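Local structure of AAC3-I (5HMN) at the interface of chains A and B. The protein catalyses acetyl transfer from acetyl-coenzyme A to aminoglycoside antibiotics, as a GNAT-fold acetyltransferase linked to resistance to these drugs. Coordinates in Å, arbitrary orientation; residue numbers count along the deposited sequence, not the author numbering. Chains: chain A/B, AAC3-I.

The interface of chains A and B. Residues chain A 147-149; chain B 134, 137-138, 141, 143-144.
A:Phe149 is inserted between the end of helix 131-137 and the start of strand 142-152 of chain B. One face of its ring receives the methylene of B:Tyr137, whose CB stands over the ring centre, 3.4 Å from the centroid, in a CH-pi contact. The phenol ring of B:Tyr137 turns away, its CD2 brushing the CD2-CE2 side of the phenylalanine. The aliphatic stem of B:Arg143 covers the opposite face, offset toward CE1, with CG 3.5 Å from A:Phe149 CE1, and the ring is thus sandwiched. The two side chains run alongside each other and point the same way, but the guanidinium plane is inclined by 62° to the ring. The arginine therefore packs mainly through its methylenes, with NE close to the CE1-CZ side, and not as a flat stack. B:Ser138 also meets the CE1-CZ side, its hydroxyl OG nearest, with CA and CB behind.

Next to the ring, A:Leu147 divides its branches between two partners. CD1 meets the end of B:Ile134 at CD1, 3.6 Å away, with the two side chains crossing nearly at right angles, and CD2 rests on B:Arg143 CD at 3.7 Å. B:Ile134 CG2 extends this apolar layer toward A:Phe149 CZ and also lies over one face of the guanidinium.

The backbones pair in an antiparallel manner. A:His148 N donates to B:Glu144 O at 2.9 Å, and B:Glu144 N returns a bond to A:His148 O at 2.8 Å; this reciprocal pair fixes the register that sets A:Phe149 opposite B:Arg143.

In the second shell, a bend at chi3 (-44°) turns the arginine head back toward the helix end. There B:Arg143 NH1 donates to B:Ser138 OG at 3.0 Å, which probably steadies the stem against the ring. Repeated by two-fold symmetry, the patch joins strands 142-152 of both copies and probably helps stabilise the deposited dimer, although the structure alone does not show whether that dimer forms in solution.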
loop_
_atom_site.group_PDB
_atom_site.type_symbol
_atom_site.label_atom_id
_atom_site.label_comp_id
_atom_site.label_asym_id
_atom_site.label_seq_id
_atom_site.Cartn_x
_atom_site.Cartn_y
_atom_site.Cartn_z
ATOM N N LEU A 147 -10.403 -8.963 -4.494
ATOM C CA LEU A 147 -10.781 -9.372 -3.149
ATOM C C LEU A 147 -9.796 -8.841 -2.114
ATOM O O LEU A 147 -8.584 -8.905 -2.310
ATOM C CB LEU A 147 -10.868 -10.896 -3.066
ATOM C CG LEU A 147 -11.960 -11.534 -3.918
ATOM C CD1 LEU A 147 -11.898 -13.046 -3.796
ATOM C CD2 LEU A 147 -13.327 -11.016 -3.507
ATOM N N HIS A 148 -10.295 -8.288 -1.022
ATOM C CA HIS A 148 -9.479 -7.727 0.030
ATOM C C HIS A 148 -9.628 -8.507 1.329
ATOM O O HIS A 148 -10.706 -8.824 1.713
ATOM C CB HIS A 148 -9.863 -6.280 0.235
ATOM C CG HIS A 148 -9.065 -5.588 1.280
ATOM N ND1 HIS A 148 -7.883 -4.947 1.002
ATOM C CD2 HIS A 148 -9.283 -5.420 2.597
ATOM C CE1 HIS A 148 -7.399 -4.424 2.108
ATOM N NE2 HIS A 148 -8.229 -4.699 3.091
ATOM N N PHE A 149 -8.525 -8.824 1.985
ATOM C CA PHE A 149 -8.517 -9.626 3.207
ATOM C C PHE A 149 -7.753 -8.922 4.320
ATOM O O PHE A 149 -6.618 -8.497 4.117
ATOM C CB PHE A 149 -7.892 -10.999 2.949
ATOM C CG PHE A 149 -8.588 -11.796 1.887
ATOM C CD1 PHE A 149 -9.584 -12.700 2.221
ATOM C CD2 PHE A 149 -8.241 -11.651 0.555
ATOM C CE1 PHE A 149 -10.224 -13.439 1.246
ATOM C CE2 PHE A 149 -8.874 -12.385 -0.425
ATOM C CZ PHE A 149 -9.870 -13.282 -0.079
ATOM N N ILE B 134 -7.126 -17.186 -2.613
ATOM C CA ILE B 134 -8.390 -16.776 -2.023
ATOM C C ILE B 134 -8.772 -17.709 -0.882
ATOM O O ILE B 134 -9.268 -17.269 0.154
ATOM C CB ILE B 134 -9.509 -16.753 -3.076
ATOM C CG1 ILE B 134 -9.130 -15.820 -4.224
ATOM C CG2 ILE B 134 -10.827 -16.323 -2.457
ATOM C CD1 ILE B 134 -10.139 -15.798 -5.338
ATOM N N TYR B 137 -6.325 -17.033 2.021
ATOM C CA TYR B 137 -6.605 -15.738 2.623
ATOM C C TYR B 137 -7.940 -15.704 3.362
ATOM O O TYR B 137 -8.083 -14.989 4.346
ATOM C CB TYR B 137 -6.584 -14.642 1.552
ATOM C CG TYR B 137 -5.213 -14.364 0.977
ATOM C CD1 TYR B 137 -4.067 -14.571 1.731
ATOM C CD2 TYR B 137 -5.068 -13.892 -0.322
ATOM C CE1 TYR B 137 -2.810 -14.314 1.207
ATOM C CE2 TYR B 137 -3.816 -13.633 -0.854
ATOM C CZ TYR B 137 -2.691 -13.845 -0.084
ATOM O OH TYR B 137 -1.445 -13.587 -0.610
ATOM N N SER B 138 -8.916 -16.473 2.890
ATOM C CA SER B 138 -10.262 -16.427 3.460
ATOM C C SER B 138 -10.356 -17.079 4.838
ATOM O O SER B 138 -11.397 -17.014 5.490
ATOM C CB SER B 138 -11.263 -17.100 2.519
ATOM O OG SER B 138 -11.286 -16.459 1.257
ATOM N N GLY B 141 -8.291 -14.194 7.488
ATOM C CA GLY B 141 -8.807 -12.857 7.568
ATOM C C GLY B 141 -10.175 -12.916 6.974
ATOM O O GLY B 141 -10.490 -13.813 6.190
ATOM N N ARG B 143 -12.989 -11.764 4.472
ATOM C CA ARG B 143 -13.001 -11.131 3.159
ATOM C C ARG B 143 -13.900 -9.901 3.031
ATOM O O ARG B 143 -14.902 -9.766 3.728
ATOM C CB ARG B 143 -13.422 -12.171 2.117
ATOM C CG ARG B 143 -13.284 -11.736 0.672
ATOM C CD ARG B 143 -14.004 -12.711 -0.236
ATOM N NE ARG B 143 -13.732 -14.092 0.144
ATOM C CZ ARG B 143 -14.288 -15.149 -0.440
ATOM N NH1 ARG B 143 -13.984 -16.373 -0.031
ATOM N NH2 ARG B 143 -15.149 -14.979 -1.436
ATOM N N GLU B 144 -13.515 -9.006 2.127
ATOM C CA GLU B 144 -14.352 -7.886 1.719
ATOM C C GLU B 144 -14.120 -7.629 0.238
ATOM O O GLU B 144 -12.977 -7.567 -0.210
ATOM C CB GLU B 144 -14.038 -6.633 2.540
ATOM C CG GLU B 144 -15.269 -5.857 2.985
ATOM C CD GLU B 144 -14.965 -4.401 3.298
ATOM O OE1 GLU B 144 -14.281 -3.748 2.483
ATOM O OE2 GLU B 144 -15.409 -3.912 4.359
#